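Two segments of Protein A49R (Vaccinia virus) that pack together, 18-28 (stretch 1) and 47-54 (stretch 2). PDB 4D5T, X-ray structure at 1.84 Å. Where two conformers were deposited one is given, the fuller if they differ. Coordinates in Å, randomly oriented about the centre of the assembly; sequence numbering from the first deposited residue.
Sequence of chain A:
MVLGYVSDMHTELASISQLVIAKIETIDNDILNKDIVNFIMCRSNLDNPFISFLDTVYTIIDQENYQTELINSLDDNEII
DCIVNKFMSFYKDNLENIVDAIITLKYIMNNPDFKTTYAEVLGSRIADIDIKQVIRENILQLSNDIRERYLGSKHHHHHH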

# COMPACT_ATOMS: atom_id res chain seq x y z
N GLN A 18 10.70 -8.94 -7.70
CA GLN A 18 12.06 -9.47 -7.59
C GLN A 18 13.02 -8.51 -6.86
O GLN A 18 13.85 -8.96 -6.08
N LEU A 19 12.90 -7.22 -7.12
CA LEU A 19 13.74 -6.21 -6.41
C LEU A 19 13.41 -6.15 -4.92
O LEU A 19 14.30 -6.08 -4.09
N VAL A 20 12.12 -6.25 -4.58
CA VAL A 20 11.72 -6.30 -3.18
C VAL A 20 12.37 -7.46 -2.44
O VAL A 20 12.98 -7.25 -1.41
N ILE A 21 12.23 -8.66 -2.98
CA ILE A 21 12.87 -9.82 -2.37
C ILE A 21 14.42 -9.67 -2.28
O ILE A 21 14.99 -10.00 -1.25
N ALA A 22 15.05 -9.08 -3.29
CA ALA A 22 16.53 -8.85 -3.28
C ALA A 22 16.98 -7.80 -2.27
O ALA A 22 18.07 -7.90 -1.71
N LYS A 23 16.12 -6.84 -1.94
CA LYS A 23 16.51 -5.71 -1.09
C LYS A 23 15.86 -5.64 0.31
O LYS A 23 16.34 -4.88 1.13
N ILE A 24 14.82 -6.42 0.58
CA ILE A 24 13.98 -6.19 1.82
C ILE A 24 14.87 -6.34 3.09
O ILE A 24 14.61 -5.66 4.04
N GLU A 25 15.94 -7.17 3.06
CA GLU A 25 16.86 -7.25 4.24
C GLU A 25 17.72 -6.02 4.49
O GLU A 25 18.18 -5.85 5.60
N THR A 26 17.90 -5.17 3.49
CA THR A 26 18.72 -3.99 3.60
C THR A 26 17.90 -2.82 4.13
O THR A 26 18.47 -1.76 4.38
N ILE A 27 16.59 -3.00 4.31
CA ILE A 27 15.80 -1.90 4.82
C ILE A 27 15.38 -2.11 6.29
O ILE A 27 14.68 -3.06 6.64
N ASP A 28 15.85 -1.22 7.14
CA ASP A 28 15.52 -1.25 8.56
C ASP A 28 13.99 -1.16 8.71
O ASP A 28 13.33 -0.42 8.00
N ASP A 47 12.49 5.03 -4.23
CA ASP A 47 13.75 4.32 -4.03
C ASP A 47 13.62 3.12 -3.10
O ASP A 47 14.47 2.24 -3.11
N ASN A 48 12.57 3.08 -2.28
CA ASN A 48 12.25 1.85 -1.53
C ASN A 48 11.45 0.92 -2.43
O ASN A 48 10.38 1.27 -2.82
N PRO A 49 11.99 -0.29 -2.79
CA PRO A 49 11.30 -1.11 -3.74
C PRO A 49 9.90 -1.55 -3.34
O PRO A 49 9.05 -1.73 -4.21
N PHE A 50 9.66 -1.73 -2.03
CA PHE A 50 8.33 -2.03 -1.62
C PHE A 50 7.34 -0.88 -1.91
O PHE A 50 6.17 -1.13 -2.26
N ILE A 51 7.80 0.35 -1.73
CA ILE A 51 6.96 1.54 -2.05
C ILE A 51 6.77 1.67 -3.59
O ILE A 51 5.66 1.89 -4.06
N SER A 52 7.81 1.40 -4.39
CA SER A 52 7.60 1.26 -5.83
C SER A 52 6.59 0.19 -6.23
O SER A 52 5.71 0.44 -7.09
N PHE A 53 6.63 -0.96 -5.57
CA PHE A 53 5.61 -2.03 -5.73
C PHE A 53 4.23 -1.48 -5.43
O PHE A 53 3.30 -1.61 -6.25
N LEU A 54 4.08 -0.85 -4.27
CA LEU A 54 2.76 -0.31 -3.90
C LEU A 54 2.26 0.69 -4.93
O LEU A 54 1.05 0.74 -5.27

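A proline in the first turn of a helix has no amide proton to give, yet its compact ring can serve as a packing surface, and the start of the second stretch of A49R illustrates this well. Asp47 makes no contact across the pair. Asn48, the N-cap, has a t rotamer and accepts a weak capping bond, Phe50 N to Asn48 OD1, at 2.9 Å; that oxygen also lies 3.8 Å from Ile27 CD1, while Asn48 ND2 is bonded elsewhere in the structure.

Pro49 points toward the first stretch and has the largest covered area of any residue here. Leu19 (t, p) places CD2 3.8 Å from Pro49 CB, and Val20 (t) brings CG2 equally near that CB. Lys23 CB lies 4.0 Å from Pro49 CG before the rest of the lysine chain leads away, and Ile27 (m, t) sets CD1 4.1 Å from Pro49 CD. Phe50, t and sideways, meets Val20 mainly near its backbone, with Val20 CG2 3.7 Å from Phe50 N.

Ile51 and Ser52 stay out of contact, although Ser52 points inward. One turn beyond Pro49, Phe53 (t) offers CB to Val20 CG2 at 4.3 Å; Leu54 is out of reach. No hydrogen bond crosses between these nearly antiparallel helices, so apolar contact dominates.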

# COMPACT_ATOMS: atom_id res chain seq x y z
CB GLN A 18 12.68 -9.78 -8.97
CG GLN A 18 12.24 -11.05 -9.63
CD GLN A 18 12.52 -12.35 -8.81
OE1 GLN A 18 13.35 -12.40 -7.88
NE2 GLN A 18 11.74 -13.40 -9.13
CB LEU A 19 13.61 -4.84 -7.05
CG LEU A 19 14.62 -3.81 -6.52
CD1 LEU A 19 16.05 -4.25 -6.84
CD2 LEU A 19 14.36 -2.43 -7.09
CB VAL A 20 10.18 -6.38 -3.01
CG1 VAL A 20 9.84 -6.62 -1.56
CG2 VAL A 20 9.55 -5.09 -3.51
CB ILE A 21 12.36 -11.16 -2.92
CG1 ILE A 21 12.60 -12.31 -1.98
CG2 ILE A 21 13.00 -11.59 -4.19
CD1 ILE A 21 11.53 -12.46 -0.92
CB ALA A 22 16.97 -8.44 -4.67
CB LYS A 23 16.28 -4.38 -1.80
CG LYS A 23 17.02 -4.21 -3.12
CD LYS A 23 18.52 -4.19 -2.99
CE LYS A 23 19.15 -3.88 -4.32
NZ LYS A 23 20.61 -4.20 -4.37
CB ILE A 24 12.61 -6.99 1.79
CG1 ILE A 24 11.56 -6.54 2.87
CG2 ILE A 24 12.82 -8.43 1.83
CD1 ILE A 24 11.00 -5.12 2.67
CB GLU A 25 17.79 -8.46 4.18
CG GLU A 25 17.05 -9.71 3.85
CD GLU A 25 15.89 -10.02 4.80
OE1 GLU A 25 15.95 -9.61 5.98
OE2 GLU A 25 14.89 -10.66 4.39
CB THR A 26 19.33 -3.61 2.26
OG1 THR A 26 18.33 -3.18 1.34
CG2 THR A 26 20.02 -4.85 1.61
CB ILE A 27 14.54 -1.76 4.02
CG1 ILE A 27 14.87 -1.76 2.53
CG2 ILE A 27 13.82 -0.50 4.43
CD1 ILE A 27 13.68 -1.96 1.62
CB ASP A 28 16.25 -0.09 9.30
CG ASP A 28 15.98 -0.09 10.85
OD1 ASP A 28 16.74 -0.78 11.57
OD2 ASP A 28 15.04 0.53 11.40
CB ASP A 47 14.80 5.25 -3.45
CG ASP A 47 16.19 4.75 -3.71
OD1 ASP A 47 16.52 4.37 -4.86
OD2 ASP A 47 16.96 4.70 -2.73
CB ASN A 48 11.45 2.21 -0.27
CG ASN A 48 11.07 0.99 0.57
OD1 ASN A 48 10.79 -0.07 0.05
ND2 ASN A 48 11.01 1.19 1.88
CB PRO A 49 12.20 -2.34 -3.91
CG PRO A 49 13.44 -2.03 -3.23
CD PRO A 49 13.27 -0.83 -2.34
CB PHE A 50 8.26 -2.45 -0.13
CG PHE A 50 6.88 -2.92 0.28
CD1 PHE A 50 6.34 -4.06 -0.24
CD2 PHE A 50 6.17 -2.28 1.27
CE1 PHE A 50 5.06 -4.54 0.17
CE2 PHE A 50 4.92 -2.70 1.64
CZ PHE A 50 4.37 -3.86 1.15
CB ILE A 51 7.57 2.81 -1.45
CG1 ILE A 51 7.72 2.72 0.07
CG2 ILE A 51 6.75 4.03 -1.80
CD1 ILE A 51 6.56 2.21 0.87
CB SER A 52 8.96 1.08 -6.55
OG SER A 52 8.69 1.06 -7.94
CB PHE A 53 5.95 -3.26 -4.88
CG PHE A 53 4.87 -4.32 -4.85
CD1 PHE A 53 4.79 -5.27 -5.85
CD2 PHE A 53 4.02 -4.38 -3.79
CE1 PHE A 53 3.79 -6.21 -5.85
CE2 PHE A 53 3.06 -5.44 -3.73
CZ PHE A 53 2.95 -6.31 -4.78
CB LEU A 54 2.84 0.34 -2.51
CG LEU A 54 3.05 -0.61 -1.35
CD1 LEU A 54 3.30 0.14 -0.06
CD2 LEU A 54 1.81 -1.49 -1.14